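Local coordinates for hypothetical 39.9 kDa protein (Saccharomyces cerevisiae, PDB 2GA8) that acts as an ATP-dependent kinase with a P-loop fold and could take part in assembly of the endoplasmic reticulum membrane, at residues A[78-83]-A[107-112]; A[132-137]-A[192-197]; A[269-274]-A[340-345]. One frame throughout, in Å; residues are numbered along the deposited sequence.

Contact 1: A[78-83]-A[107-112]; sequences SLKTLQ and QPVKYS
The carbonyl O of Lys110 takes the backbone N-H of Leu82 at 2.7 Å in a nearly straight bond, and the CA of Thr81 makes a C-H...O contact with the same oxygen. One step back, the N of Lys110 donates to the O of Lys80 at 3.1 Å, so Lys110 bonds to the residues before and after Thr81, as expected of a parallel bridge. A water extends the pairing, accepting from Lys80 N and donating to Pro108 O. The Lys110 side chain runs across the other strand: its CG sits between the backbone N and carbonyl carbon (chi1 64°), and the extended chain beyond brings CE to 3.1 Å from Leu79 O and 3.4 Å from Thr81 OG1. Its NZ bonds to Val76 O. The two strands belong to a beta-alpha-beta unit whose helix, 84-92, connects them, and strand 80-81 forms an outer edge of the mixed sheet. An alanine in place of Lys110 would probably leave Val76 O without this donor and uncover Leu79 O and Thr81 OG1. Val109 faces the other side, its CG1 3.8 Å from Lys80 CG and its CG2 4.0 Å from Leu82 CB. Leu82 CD2 lies 4.0 Å from CD2 of the Tyr111 ring, the two side chains pointing the same way, and both residues pack on Val87 of the helix. At the other end, the methyl carbons of Leu79 lie against Pro108, with CD2 3.4 Å from Pro108 O.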
ATOM      1  N   SER A  78      19.065  -8.321  -0.943  1.00 32.26           N
ATOM      2  CA  SER A  78      19.772  -7.049  -1.093  1.00 31.88           C
ATOM      3  C   SER A  78      19.843  -6.259   0.214  1.00 30.69           C
ATOM      4  O   SER A  78      20.570  -5.270   0.310  1.00 30.29           O
ATOM      5  CB  SER A  78      19.083  -6.189  -2.158  1.00 33.97           C
ATOM      6  OG  SER A  78      19.009  -6.864  -3.400  1.00 37.74           O
ATOM      7  N   LEU A  79      19.086  -6.696   1.215  1.00 27.91           N
ATOM      8  CA  LEU A  79      19.062  -6.016   2.504  1.00 26.77           C
ATOM      9  C   LEU A  79      20.064  -6.609   3.480  1.00 26.48           C
ATOM     10  O   LEU A  79      20.326  -7.808   3.458  1.00 25.71           O
ATOM     11  CB  LEU A  79      17.667  -6.099   3.121  1.00 24.53           C
ATOM     12  CG  LEU A  79      16.516  -5.435   2.366  1.00 20.13           C
ATOM     13  CD1 LEU A  79      15.256  -5.536   3.222  1.00 22.21           C
ATOM     14  CD2 LEU A  79      16.851  -3.979   2.068  1.00 20.94           C
ATOM     15  N   LYS A  80      20.623  -5.768   4.343  1.00 26.97           N
ATOM     16  CA  LYS A  80      21.580  -6.257   5.321  1.00 27.28           C
ATOM     17  C   LYS A  80      20.803  -6.900   6.463  1.00 27.80           C
ATOM     18  O   LYS A  80      19.685  -6.483   6.787  1.00 27.07           O
ATOM     19  CB  LYS A  80      22.464  -5.118   5.844  1.00 29.59           C
ATOM     20  CG  LYS A  80      22.034  -4.525   7.176  1.00 32.66           C
ATOM     21  CD  LYS A  80      23.034  -3.476   7.655  1.00 35.12           C
ATOM     22  CE  LYS A  80      22.670  -2.952   9.035  1.00 35.44           C
ATOM     23  NZ  LYS A  80      22.695  -4.043  10.048  1.00 35.94           N
ATOM     24  N   THR A  81      21.390  -7.928   7.063  1.00 25.74           N
ATOM     25  CA  THR A  81      20.744  -8.628   8.160  1.00 25.72           C
ATOM     26  C   THR A  81      20.945  -7.897   9.476  1.00 25.91           C
ATOM     27  O   THR A  81      22.057  -7.476   9.802  1.00 26.36           O
ATOM     28  CB  THR A  81      21.304 -10.064   8.308  1.00 26.41           C
ATOM     29  OG1 THR A  81      21.099 -10.783   7.088  1.00 28.79           O
ATOM     30  CG2 THR A  81      20.611 -10.799   9.441  1.00 27.25           C
ATOM     31  N   LEU A  82      19.863  -7.728  10.225  1.00 25.27           N
ATOM     32  CA  LEU A  82      19.950  -7.087  11.524  1.00 25.43           C
ATOM     33  C   LEU A  82      20.478  -8.198  12.420  1.00 26.12           C
ATOM     34  O   LEU A  82      19.737  -9.111  12.784  1.00 26.83           O
ATOM     35  CB  LEU A  82      18.567  -6.638  12.001  1.00 23.49           C
ATOM     36  CG  LEU A  82      18.524  -5.824  13.298  1.00 22.41           C
ATOM     37  CD1 LEU A  82      19.352  -4.549  13.146  1.00 23.84           C
ATOM     38  CD2 LEU A  82      17.084  -5.485  13.633  1.00 23.52           C
ATOM     39  N   GLN A  83      21.766  -8.133  12.745  1.00 28.58           N
ATOM     40  CA  GLN A  83      22.395  -9.150  13.580  1.00 29.45           C
ATOM     41  C   GLN A  83      21.609  -9.419  14.861  1.00 28.64           C
ATOM     42  O   GLN A  83      21.004  -8.512  15.434  1.00 28.88           O
ATOM     43  CB  GLN A  83      23.828  -8.737  13.920  1.00 31.06           C
ATOM     44  CG  GLN A  83      24.750  -8.643  12.710  1.00 33.81           C
ATOM     45  CD  GLN A  83      24.815  -9.941  11.920  1.00 35.90           C
ATOM     46  OE1 GLN A  83      25.073 -11.010  12.478  1.00 34.59           O
ATOM     47  NE2 GLN A  83      24.584  -9.852  10.614  1.00 36.08           N
ATOM     48  N   GLN A 107      18.243   2.604   5.726  1.00 17.61           N
ATOM     49  CA  GLN A 107      17.880   1.471   4.888  1.00 18.47           C
ATOM     50  C   GLN A 107      17.204   0.361   5.674  1.00 17.02           C
ATOM     51  O   GLN A 107      17.554   0.083   6.822  1.00 16.26           O
ATOM     52  CB  GLN A 107      19.112   0.914   4.161  1.00 20.63           C
ATOM     53  CG  GLN A 107      19.674   1.847   3.096  1.00 26.61           C
ATOM     54  CD  GLN A 107      18.648   2.201   2.035  1.00 30.14           C
ATOM     55  OE1 GLN A 107      18.162   1.332   1.305  1.00 32.47           O
ATOM     56  NE2 GLN A 107      18.308   3.480   1.948  1.00 30.17           N
ATOM     57  N   PRO A 108      16.201  -0.283   5.062  1.00 16.03           N
ATOM     58  CA  PRO A 108      15.472  -1.376   5.706  1.00 16.32           C
ATOM     59  C   PRO A 108      16.432  -2.524   5.990  1.00 16.30           C
ATOM     60  O   PRO A 108      17.387  -2.741   5.240  1.00 16.07           O
ATOM     61  CB  PRO A 108      14.428  -1.763   4.661  1.00 15.20           C
ATOM     62  CG  PRO A 108      14.190  -0.482   3.922  1.00 16.03           C
ATOM     63  CD  PRO A 108      15.584   0.076   3.772  1.00 16.35           C
ATOM     64  N   VAL A 109      16.179  -3.243   7.075  1.00 18.47           N
ATOM     65  CA  VAL A 109      17.005  -4.383   7.447  1.00 19.15           C
ATOM     66  C   VAL A 109      16.093  -5.587   7.671  1.00 20.44           C
ATOM     67  O   VAL A 109      14.895  -5.433   7.920  1.00 18.47           O
ATOM     68  CB  VAL A 109      17.837  -4.087   8.722  1.00 18.95           C
ATOM     69  CG1 VAL A 109      18.813  -2.952   8.442  1.00 20.84           C
ATOM     70  CG2 VAL A 109      16.923  -3.721   9.880  1.00 18.98           C
ATOM     71  N   LYS A 110      16.664  -6.783   7.578  1.00 20.65           N
ATOM     72  CA  LYS A 110      15.903  -8.017   7.739  1.00 22.40           C
ATOM     73  C   LYS A 110      16.406  -8.881   8.887  1.00 24.08           C
ATOM     74  O   LYS A 110      17.525  -8.706   9.366  1.00 23.54           O
ATOM     75  CB  LYS A 110      15.988  -8.836   6.453  1.00 23.89           C
ATOM     76  CG  LYS A 110      17.409  -9.295   6.145  1.00 23.74           C
ATOM     77  CD  LYS A 110      17.510 -10.019   4.819  1.00 28.35           C
ATOM     78  CE  LYS A 110      18.950 -10.418   4.532  1.00 28.38           C
ATOM     79  NZ  LYS A 110      19.111 -10.990   3.164  1.00 32.16           N
ATOM     80  N   TYR A 111      15.566  -9.819   9.314  1.00 25.25           N
ATOM     81  CA  TYR A 111      15.916 -10.752  10.379  1.00 26.50           C
ATOM     82  C   TYR A 111      14.848 -11.827  10.528  1.00 29.57           C
ATOM     83  O   TYR A 111      13.682 -11.612  10.196  1.00 26.22           O
ATOM     84  CB  TYR A 111      16.120 -10.014  11.708  1.00 24.30           C
ATOM     85  CG  TYR A 111      14.877  -9.395  12.303  1.00 23.74           C
ATOM     86  CD1 TYR A 111      14.040 -10.128  13.143  1.00 22.61           C
ATOM     87  CD2 TYR A 111      14.541  -8.070  12.032  1.00 23.71           C
ATOM     88  CE1 TYR A 111      12.903  -9.556  13.702  1.00 22.81           C
ATOM     89  CE2 TYR A 111      13.407  -7.487  12.584  1.00 22.69           C
ATOM     90  CZ  TYR A 111      12.593  -8.235  13.417  1.00 23.21           C
ATOM     91  OH  TYR A 111      11.473  -7.658  13.960  1.00 23.27           O
ATOM     92  N   SER A 112      15.262 -12.992  11.016  1.00 32.31           N
ATOM     93  CA  SER A 112      14.349 -14.110  11.211  1.00 37.24           C
ATOM     94  C   SER A 112      13.477 -13.884  12.439  1.00 38.92           C
ATOM     95  O   SER A 112      13.981 -13.770  13.558  1.00 40.18           O
ATOM     96  CB  SER A 112      15.142 -15.407  11.370  1.00 37.68           C
ATOM     97  OG  SER A 112      15.990 -15.613  10.253  1.00 41.70           O
TER
HETATM   98  O   HOH W   1      20.025  -2.801   4.366  1.00 23.13           O

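Contact 2: A[132-137]-A[192-197]; sequences NAIRIA and SNNFLQ
Ile134 reaches toward the helix with its CD1, which lies 3.4 Å from the carbonyl O of Asn194; this is the tight part of a small, buried contact. Its CG1 is anti to the carbonyl carbon (chi1 -67°), and the ethyl arm slides past the Asn194 side chain in the opposite direction, with CD1 4.0 Å from Asn194 CG. The end of the Asn194 side chain also approaches the backbone O of Asn132. Beyond this point the fit is loose: Ile134 CD1 comes no nearer than 4.5 Å to the backbone carbon of Gln197, and the CA atoms of Asn132 and Asn194, the nearest pair, are 7.4 Å apart. The looser side is not left to solvent, because Val124 of the neighbouring strand touches both Asn194 and Gln197, while Ile134 also packs on Leu198 one turn further along the helix. The Asn132 side chain takes no part in gripping the helix; its ND2 donates to Gly163 O and His165 O and so ties this end of the segment to a loop. Overall, helix 192-206 lies against one face of the mixed sheet at strand 134-136, an alpha/beta layer packing remote from the predicted ATP site.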
ATOM      1  N   ASN A 132       5.779  -1.254  11.745  1.00 13.78           N
ATOM      2  CA  ASN A 132       5.500  -1.158  10.312  1.00 14.06           C
ATOM      3  C   ASN A 132       6.216  -2.266   9.549  1.00 14.64           C
ATOM      4  O   ASN A 132       6.444  -2.158   8.345  1.00 12.43           O
ATOM      5  CB  ASN A 132       5.963   0.198   9.771  1.00 12.63           C
ATOM      6  CG  ASN A 132       5.378   1.362  10.543  1.00 13.87           C
ATOM      7  OD1 ASN A 132       6.107   2.196  11.073  1.00 13.71           O
ATOM      8  ND2 ASN A 132       4.055   1.427  10.603  1.00 12.91           N
ATOM      9  N   ALA A 133       6.572  -3.333  10.252  1.00 14.41           N
ATOM     10  CA  ALA A 133       7.283  -4.438   9.628  1.00 14.59           C
ATOM     11  C   ALA A 133       6.505  -5.142   8.524  1.00 14.50           C
ATOM     12  O   ALA A 133       5.279  -5.278   8.588  1.00 14.73           O
ATOM     13  CB  ALA A 133       7.693  -5.464  10.694  1.00 17.39           C
ATOM     14  N   ILE A 134       7.245  -5.570   7.507  1.00 14.31           N
ATOM     15  CA  ILE A 134       6.708  -6.340   6.389  1.00 15.35           C
ATOM     16  C   ILE A 134       7.211  -7.741   6.724  1.00 16.56           C
ATOM     17  O   ILE A 134       8.360  -7.895   7.138  1.00 15.55           O
ATOM     18  CB  ILE A 134       7.326  -5.902   5.044  1.00 15.53           C
ATOM     19  CG1 ILE A 134       6.875  -4.479   4.705  1.00 15.34           C
ATOM     20  CG2 ILE A 134       6.937  -6.888   3.939  1.00 16.22           C
ATOM     21  CD1 ILE A 134       7.695  -3.829   3.602  1.00 15.74           C
ATOM     22  N   ARG A 135       6.363  -8.753   6.571  1.00 17.64           N
ATOM     23  CA  ARG A 135       6.774 -10.118   6.882  1.00 18.26           C
ATOM     24  C   ARG A 135       6.663 -11.020   5.669  1.00 19.11           C
ATOM     25  O   ARG A 135       5.666 -10.992   4.951  1.00 17.03           O
ATOM     26  CB  ARG A 135       5.937 -10.676   8.036  1.00 21.78           C
ATOM     27  CG  ARG A 135       6.191  -9.964   9.357  1.00 29.27           C
ATOM     28  CD  ARG A 135       5.526 -10.679  10.523  1.00 34.10           C
ATOM     29  NE  ARG A 135       5.915 -10.085  11.800  1.00 39.41           N
ATOM     30  CZ  ARG A 135       5.604  -8.849  12.174  1.00 41.04           C
ATOM     31  NH1 ARG A 135       4.892  -8.067  11.371  1.00 41.81           N
ATOM     32  NH2 ARG A 135       6.016  -8.387  13.347  1.00 42.71           N
ATOM     33  N   ILE A 136       7.704 -11.812   5.442  1.00 18.78           N
ATOM     34  CA  ILE A 136       7.739 -12.721   4.307  1.00 19.04           C
ATOM     35  C   ILE A 136       7.886 -14.155   4.812  1.00 22.03           C
ATOM     36  O   ILE A 136       8.784 -14.453   5.599  1.00 22.03           O
ATOM     37  CB  ILE A 136       8.918 -12.378   3.382  1.00 18.33           C
ATOM     38  CG1 ILE A 136       8.885 -10.885   3.037  1.00 16.93           C
ATOM     39  CG2 ILE A 136       8.842 -13.210   2.106  1.00 18.61           C
ATOM     40  CD1 ILE A 136      10.086 -10.411   2.265  1.00 20.02           C
ATOM     41  N   ALA A 137       7.000 -15.037   4.362  1.00 25.23           N
ATOM     42  CA  ALA A 137       7.036 -16.433   4.783  1.00 29.65           C
ATOM     43  C   ALA A 137       7.758 -17.316   3.766  1.00 33.45           C
ATOM     44  O   ALA A 137       8.691 -16.873   3.097  1.00 35.92           O
ATOM     45  CB  ALA A 137       5.619 -16.940   5.008  1.00 30.12           C
ATOM     46  N   SER A 192       8.108   5.924   5.261  1.00 11.74           N
ATOM     47  CA  SER A 192       8.228   5.930   3.807  1.00 11.29           C
ATOM     48  C   SER A 192       9.314   4.969   3.338  1.00 10.19           C
ATOM     49  O   SER A 192       9.232   4.430   2.229  1.00 11.41           O
ATOM     50  CB  SER A 192       8.544   7.342   3.298  1.00 11.01           C
ATOM     51  OG  SER A 192       9.780   7.797   3.811  1.00 12.50           O
ATOM     52  N   ASN A 193      10.326   4.768   4.185  1.00  9.63           N
ATOM     53  CA  ASN A 193      11.444   3.870   3.894  1.00 12.94           C
ATOM     54  C   ASN A 193      10.931   2.453   3.636  1.00 11.88           C
ATOM     55  O   ASN A 193      11.257   1.824   2.625  1.00 12.60           O
ATOM     56  CB  ASN A 193      12.413   3.784   5.092  1.00 12.16           C
ATOM     57  CG  ASN A 193      12.840   5.147   5.632  1.00 15.80           C
ATOM     58  OD1 ASN A 193      12.080   6.107   5.612  1.00 15.87           O
ATOM     59  ND2 ASN A 193      14.061   5.214   6.157  1.00 13.50           N
ATOM     60  N   ASN A 194      10.139   1.945   4.576  1.00 13.04           N
ATOM     61  CA  ASN A 194       9.621   0.592   4.450  1.00 11.46           C
ATOM     62  C   ASN A 194       8.513   0.465   3.411  1.00 11.61           C
ATOM     63  O   ASN A 194       8.329  -0.606   2.836  1.00 12.18           O
ATOM     64  CB  ASN A 194       9.149   0.056   5.810  1.00 11.57           C
ATOM     65  CG  ASN A 194       9.607  -1.372   6.061  1.00 13.52           C
ATOM     66  OD1 ASN A 194       8.960  -2.134   6.782  1.00 13.22           O
ATOM     67  ND2 ASN A 194      10.735  -1.738   5.469  1.00  9.10           N
ATOM     68  N   PHE A 195       7.768   1.538   3.161  1.00  9.86           N
ATOM     69  CA  PHE A 195       6.729   1.450   2.146  1.00 10.35           C
ATOM     70  C   PHE A 195       7.428   1.320   0.793  1.00 10.86           C
ATOM     71  O   PHE A 195       7.024   0.536  -0.065  1.00  9.76           O
ATOM     72  CB  PHE A 195       5.835   2.686   2.139  1.00 11.35           C
ATOM     73  CG  PHE A 195       4.627   2.523   1.269  1.00 13.43           C
ATOM     74  CD1 PHE A 195       3.493   1.880   1.753  1.00 14.03           C
ATOM     75  CD2 PHE A 195       4.655   2.915  -0.064  1.00 15.50           C
ATOM     76  CE1 PHE A 195       2.404   1.624   0.919  1.00 14.62           C
ATOM     77  CE2 PHE A 195       3.572   2.661  -0.906  1.00 15.43           C
ATOM     78  CZ  PHE A 195       2.450   2.014  -0.414  1.00 15.11           C
ATOM     79  N   LEU A 196       8.481   2.104   0.600  1.00 12.91           N
ATOM     80  CA  LEU A 196       9.238   2.028  -0.639  1.00 11.57           C
ATOM     81  C   LEU A 196       9.798   0.611  -0.759  1.00 12.09           C
ATOM     82  O   LEU A 196       9.822   0.035  -1.847  1.00 12.59           O
ATOM     83  CB  LEU A 196      10.385   3.045  -0.631  1.00 14.06           C
ATOM     84  CG  LEU A 196      11.342   2.977  -1.827  1.00 15.12           C
ATOM     85  CD1 LEU A 196      10.556   3.172  -3.122  1.00 15.65           C
ATOM     86  CD2 LEU A 196      12.421   4.056  -1.683  1.00 17.98           C
ATOM     87  N   GLN A 197      10.232   0.037   0.360  1.00 11.79           N
ATOM     88  CA  GLN A 197      10.778  -1.310   0.335  1.00 13.29           C
ATOM     89  C   GLN A 197       9.701  -2.307  -0.085  1.00 12.11           C
ATOM     90  O   GLN A 197       9.986  -3.265  -0.794  1.00 12.49           O
ATOM     91  CB  GLN A 197      11.354  -1.691   1.703  1.00 13.07           C
ATOM     92  CG  GLN A 197      12.210  -2.953   1.682  1.00 15.16           C
ATOM     93  CD  GLN A 197      13.351  -2.880   0.672  1.00 16.12           C
ATOM     94  OE1 GLN A 197      14.016  -1.855   0.543  1.00 19.10           O
ATOM     95  NE2 GLN A 197      13.586  -3.978  -0.037  1.00 18.13           N
TER

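Contact 3: A[269-274]-A[340-345]; sequences YLLYDQ and HLIKVD
The His340 and Tyr272 side chains lie side by side and point the same way, their ring planes inclined by 32° with centroids 4.8 Å apart. His340 CB sits over the tyrosine face, offset toward the rim and 3.4 Å from CE1, in a CH-pi contact; in return Tyr272 OH, which bonds to Asp336, lies over a face of the imidazole. Asp273 crosses His340 at about a right angle, its carboxylate turned 86° from the ring. Its CG stands between the backbone N and carbonyl carbon (chi1 67°), and OD1 receives His340 ND1 at 2.8 Å on the syn side, close to the imidazole plane. Gln274 NE2 reaches the same oxygen from above the carboxylate plane, at 2.9 Å, while a water joins OD2 to Leu341 O. Backbone bonds, Asp273 N to His340 O and Ile342 N to Leu271 O, join the loop after strand 262-267 to the one before strand 347-351, both strands of the parallel sheet. Leu271 and Ile342 cross at about a right angle, CD2 to CD1 a tight 3.5 Å; Leu341 CD1 lies alongside Leu271 CB. With two donors on OD1 and a water on OD2, the carboxylate is probably ionised, and its charge would tend to polarise the imidazole and keep ND1 protonated.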
ATOM      1  N   TYR A 269       0.184   9.744  -0.224  1.00 11.36           N
ATOM      2  CA  TYR A 269       1.452  10.132  -0.826  1.00  9.80           C
ATOM      3  C   TYR A 269       2.123   9.258  -1.871  1.00 10.87           C
ATOM      4  O   TYR A 269       3.329   9.396  -2.115  1.00 10.13           O
ATOM      5  CB  TYR A 269       2.419  10.415   0.331  1.00 11.20           C
ATOM      6  CG  TYR A 269       1.808  11.361   1.352  1.00 12.28           C
ATOM      7  CD1 TYR A 269       1.332  12.613   0.961  1.00 13.22           C
ATOM      8  CD2 TYR A 269       1.663  10.989   2.688  1.00 12.06           C
ATOM      9  CE1 TYR A 269       0.723  13.472   1.870  1.00 13.91           C
ATOM     10  CE2 TYR A 269       1.050  11.853   3.615  1.00 14.37           C
ATOM     11  CZ  TYR A 269       0.584  13.091   3.188  1.00 13.65           C
ATOM     12  OH  TYR A 269      -0.032  13.949   4.071  1.00 15.18           O
ATOM     13  N   LEU A 270       1.358   8.392  -2.526  1.00 10.21           N
ATOM     14  CA  LEU A 270       1.940   7.510  -3.527  1.00 10.36           C
ATOM     15  C   LEU A 270       2.453   8.236  -4.763  1.00 11.47           C
ATOM     16  O   LEU A 270       3.188   7.649  -5.554  1.00 11.91           O
ATOM     17  CB  LEU A 270       0.929   6.441  -3.946  1.00 10.16           C
ATOM     18  CG  LEU A 270       0.319   5.686  -2.761  1.00 13.86           C
ATOM     19  CD1 LEU A 270      -0.616   4.598  -3.269  1.00 13.97           C
ATOM     20  CD2 LEU A 270       1.430   5.095  -1.910  1.00 15.76           C
ATOM     21  N   LEU A 271       2.068   9.503  -4.924  1.00 11.69           N
ATOM     22  CA  LEU A 271       2.497  10.312  -6.066  1.00 10.79           C
ATOM     23  C   LEU A 271       3.078  11.640  -5.577  1.00 12.75           C
ATOM     24  O   LEU A 271       3.009  12.657  -6.271  1.00 13.04           O
ATOM     25  CB  LEU A 271       1.308  10.584  -6.997  1.00 10.77           C
ATOM     26  CG  LEU A 271       0.718   9.370  -7.724  1.00 10.22           C
ATOM     27  CD1 LEU A 271      -0.558   9.779  -8.441  1.00 13.09           C
ATOM     28  CD2 LEU A 271       1.749   8.807  -8.710  1.00 12.24           C
ATOM     29  N   TYR A 272       3.669  11.604  -4.386  1.00 12.42           N
ATOM     30  CA  TYR A 272       4.252  12.783  -3.740  1.00 13.61           C
ATOM     31  C   TYR A 272       5.711  12.935  -4.182  1.00 15.07           C
ATOM     32  O   TYR A 272       6.493  11.995  -4.066  1.00 15.34           O
ATOM     33  CB  TYR A 272       4.151  12.595  -2.226  1.00 12.79           C
ATOM     34  CG  TYR A 272       4.212  13.862  -1.423  1.00 14.67           C
ATOM     35  CD1 TYR A 272       3.111  14.720  -1.351  1.00 12.25           C
ATOM     36  CD2 TYR A 272       5.361  14.199  -0.713  1.00 14.87           C
ATOM     37  CE1 TYR A 272       3.157  15.881  -0.580  1.00 13.61           C
ATOM     38  CE2 TYR A 272       5.417  15.355   0.055  1.00 14.98           C
ATOM     39  CZ  TYR A 272       4.310  16.189   0.119  1.00 13.98           C
ATOM     40  OH  TYR A 272       4.358  17.323   0.892  1.00 15.92           O
ATOM     41  N   ASP A 273       6.073  14.122  -4.673  1.00 15.86           N
ATOM     42  CA  ASP A 273       7.421  14.369  -5.203  1.00 16.75           C
ATOM     43  C   ASP A 273       8.583  14.592  -4.239  1.00 16.98           C
ATOM     44  O   ASP A 273       9.592  15.200  -4.614  1.00 16.21           O
ATOM     45  CB  ASP A 273       7.384  15.543  -6.199  1.00 17.66           C
ATOM     46  CG  ASP A 273       7.067  16.882  -5.535  1.00 18.75           C
ATOM     47  OD1 ASP A 273       7.190  16.998  -4.299  1.00 16.99           O
ATOM     48  OD2 ASP A 273       6.708  17.837  -6.260  1.00 20.30           O
ATOM     49  N   GLN A 274       8.475  14.087  -3.017  1.00 14.74           N
ATOM     50  CA  GLN A 274       9.547  14.271  -2.053  1.00 15.02           C
ATOM     51  C   GLN A 274      10.069  12.968  -1.476  1.00 14.40           C
ATOM     52  O   GLN A 274       9.363  11.955  -1.449  1.00 13.52           O
ATOM     53  CB  GLN A 274       9.078  15.173  -0.912  1.00 17.47           C
ATOM     54  CG  GLN A 274       8.697  16.570  -1.354  1.00 17.25           C
ATOM     55  CD  GLN A 274       9.863  17.323  -1.953  1.00 16.48           C
ATOM     56  OE1 GLN A 274      10.928  17.425  -1.342  1.00 18.83           O
ATOM     57  NE2 GLN A 274       9.668  17.863  -3.155  1.00 17.53           N
ATOM     58  N   HIS A 340       2.440  18.943  -4.774  1.00 16.26           N
ATOM     59  CA  HIS A 340       3.561  18.018  -4.865  1.00 14.92           C
ATOM     60  C   HIS A 340       3.324  16.800  -5.751  1.00 14.57           C
ATOM     61  O   HIS A 340       4.064  15.819  -5.680  1.00 14.21           O
ATOM     62  CB  HIS A 340       3.949  17.581  -3.454  1.00 15.14           C
ATOM     63  CG  HIS A 340       4.614  18.660  -2.662  1.00 15.34           C
ATOM     64  ND1 HIS A 340       5.955  18.948  -2.784  1.00 16.48           N
ATOM     65  CD2 HIS A 340       4.115  19.554  -1.777  1.00 18.54           C
ATOM     66  CE1 HIS A 340       6.256  19.973  -2.007  1.00 18.00           C
ATOM     67  NE2 HIS A 340       5.156  20.360  -1.385  1.00 18.61           N
ATOM     68  N   LEU A 341       2.305  16.868  -6.603  1.00 15.70           N
ATOM     69  CA  LEU A 341       2.004  15.751  -7.492  1.00 15.23           C
ATOM     70  C   LEU A 341       3.142  15.581  -8.500  1.00 17.95           C
ATOM     71  O   LEU A 341       3.505  16.532  -9.195  1.00 16.64           O
ATOM     72  CB  LEU A 341       0.682  16.005  -8.226  1.00 15.13           C
ATOM     73  CG  LEU A 341       0.106  14.799  -8.972  1.00 16.90           C
ATOM     74  CD1 LEU A 341      -0.278  13.725  -7.959  1.00 18.62           C
ATOM     75  CD2 LEU A 341      -1.110  15.214  -9.792  1.00 18.67           C
ATOM     76  N   ILE A 342       3.717  14.381  -8.575  1.00 18.37           N
ATOM     77  CA  ILE A 342       4.816  14.152  -9.509  1.00 21.01           C
ATOM     78  C   ILE A 342       4.382  14.417 -10.942  1.00 22.69           C
ATOM     79  O   ILE A 342       3.259  14.095 -11.336  1.00 21.48           O
ATOM     80  CB  ILE A 342       5.373  12.714  -9.413  1.00 22.15           C
ATOM     81  CG1 ILE A 342       4.255  11.699  -9.636  1.00 21.57           C
ATOM     82  CG2 ILE A 342       6.036  12.509  -8.068  1.00 20.39           C
ATOM     83  CD1 ILE A 342       4.749  10.274  -9.699  1.00 25.70           C
ATOM     84  N   LYS A 343       5.284  15.010 -11.716  1.00 25.08           N
ATOM     85  CA  LYS A 343       5.011  15.356 -13.104  1.00 29.34           C
ATOM     86  C   LYS A 343       5.226  14.197 -14.069  1.00 30.86           C
ATOM     87  O   LYS A 343       6.308  14.055 -14.638  1.00 31.63           O
ATOM     88  CB  LYS A 343       5.904  16.524 -13.535  1.00 29.53           C
ATOM     89  CG  LYS A 343       5.735  17.793 -12.718  1.00 32.72           C
ATOM     90  CD  LYS A 343       4.403  18.468 -12.990  1.00 35.21           C
ATOM     91  CE  LYS A 343       4.352  19.833 -12.322  1.00 37.36           C
ATOM     92  NZ  LYS A 343       3.058  20.534 -12.549  1.00 39.03           N
ATOM     93  N   VAL A 344       4.198  13.371 -14.246  1.00 32.24           N
ATOM     94  CA  VAL A 344       4.273  12.244 -15.172  1.00 34.85           C
ATOM     95  C   VAL A 344       3.037  12.268 -16.065  1.00 36.37           C
ATOM     96  O   VAL A 344       2.010  12.834 -15.699  1.00 37.55           O
ATOM     97  CB  VAL A 344       4.366  10.893 -14.428  1.00 34.33           C
ATOM     98  CG1 VAL A 344       5.597  10.882 -13.542  1.00 33.48           C
ATOM     99  CG2 VAL A 344       3.111  10.650 -13.616  1.00 33.85           C
ATOM    100  N   ASP A 345       3.137  11.644 -17.232  1.00 39.08           N
ATOM    101  CA  ASP A 345       2.041  11.640 -18.198  1.00 40.96           C
ATOM    102  C   ASP A 345       0.990  10.538 -18.092  1.00 41.13           C
ATOM    103  O   ASP A 345       0.036  10.526 -18.870  1.00 42.28           O
ATOM    104  CB  ASP A 345       2.622  11.623 -19.615  1.00 44.86           C
ATOM    105  CG  ASP A 345       3.602  10.482 -19.826  1.00 48.44           C
ATOM    106  OD1 ASP A 345       4.661  10.477 -19.162  1.00 50.79           O
ATOM    107  OD2 ASP A 345       3.313   9.589 -20.652  1.00 50.37           O
TER
HETATM  108  O   HOH W   2       6.274  17.618  -8.919  1.00 21.57           O

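How the contacts relate
Contacts 1 and 2 adjoin, with centres 11 Å apart: both reach the mixed sheet, and helix 192-206 joins them, Pro108 CG lying 3.7 Å from Gln197 OE1 and Leu79 CD2 3.9 Å from the same oxygen. Another side of that helix leads to contact 3, where Phe195 CE2 meets Leu270 CD2 at 3.4 Å although the centres are 21 Å apart. Contacts 1 and 3 do not touch; about 13 Å separates their nearest atoms. Contact 3 lies at the parallel sheet that carries the P-loop, its Leu271 side chain about 8 Å from Gly31 of the ATP site inferred by similarity. A mercury ion lies about 8 Å from the Asn132 side chain in contact 2.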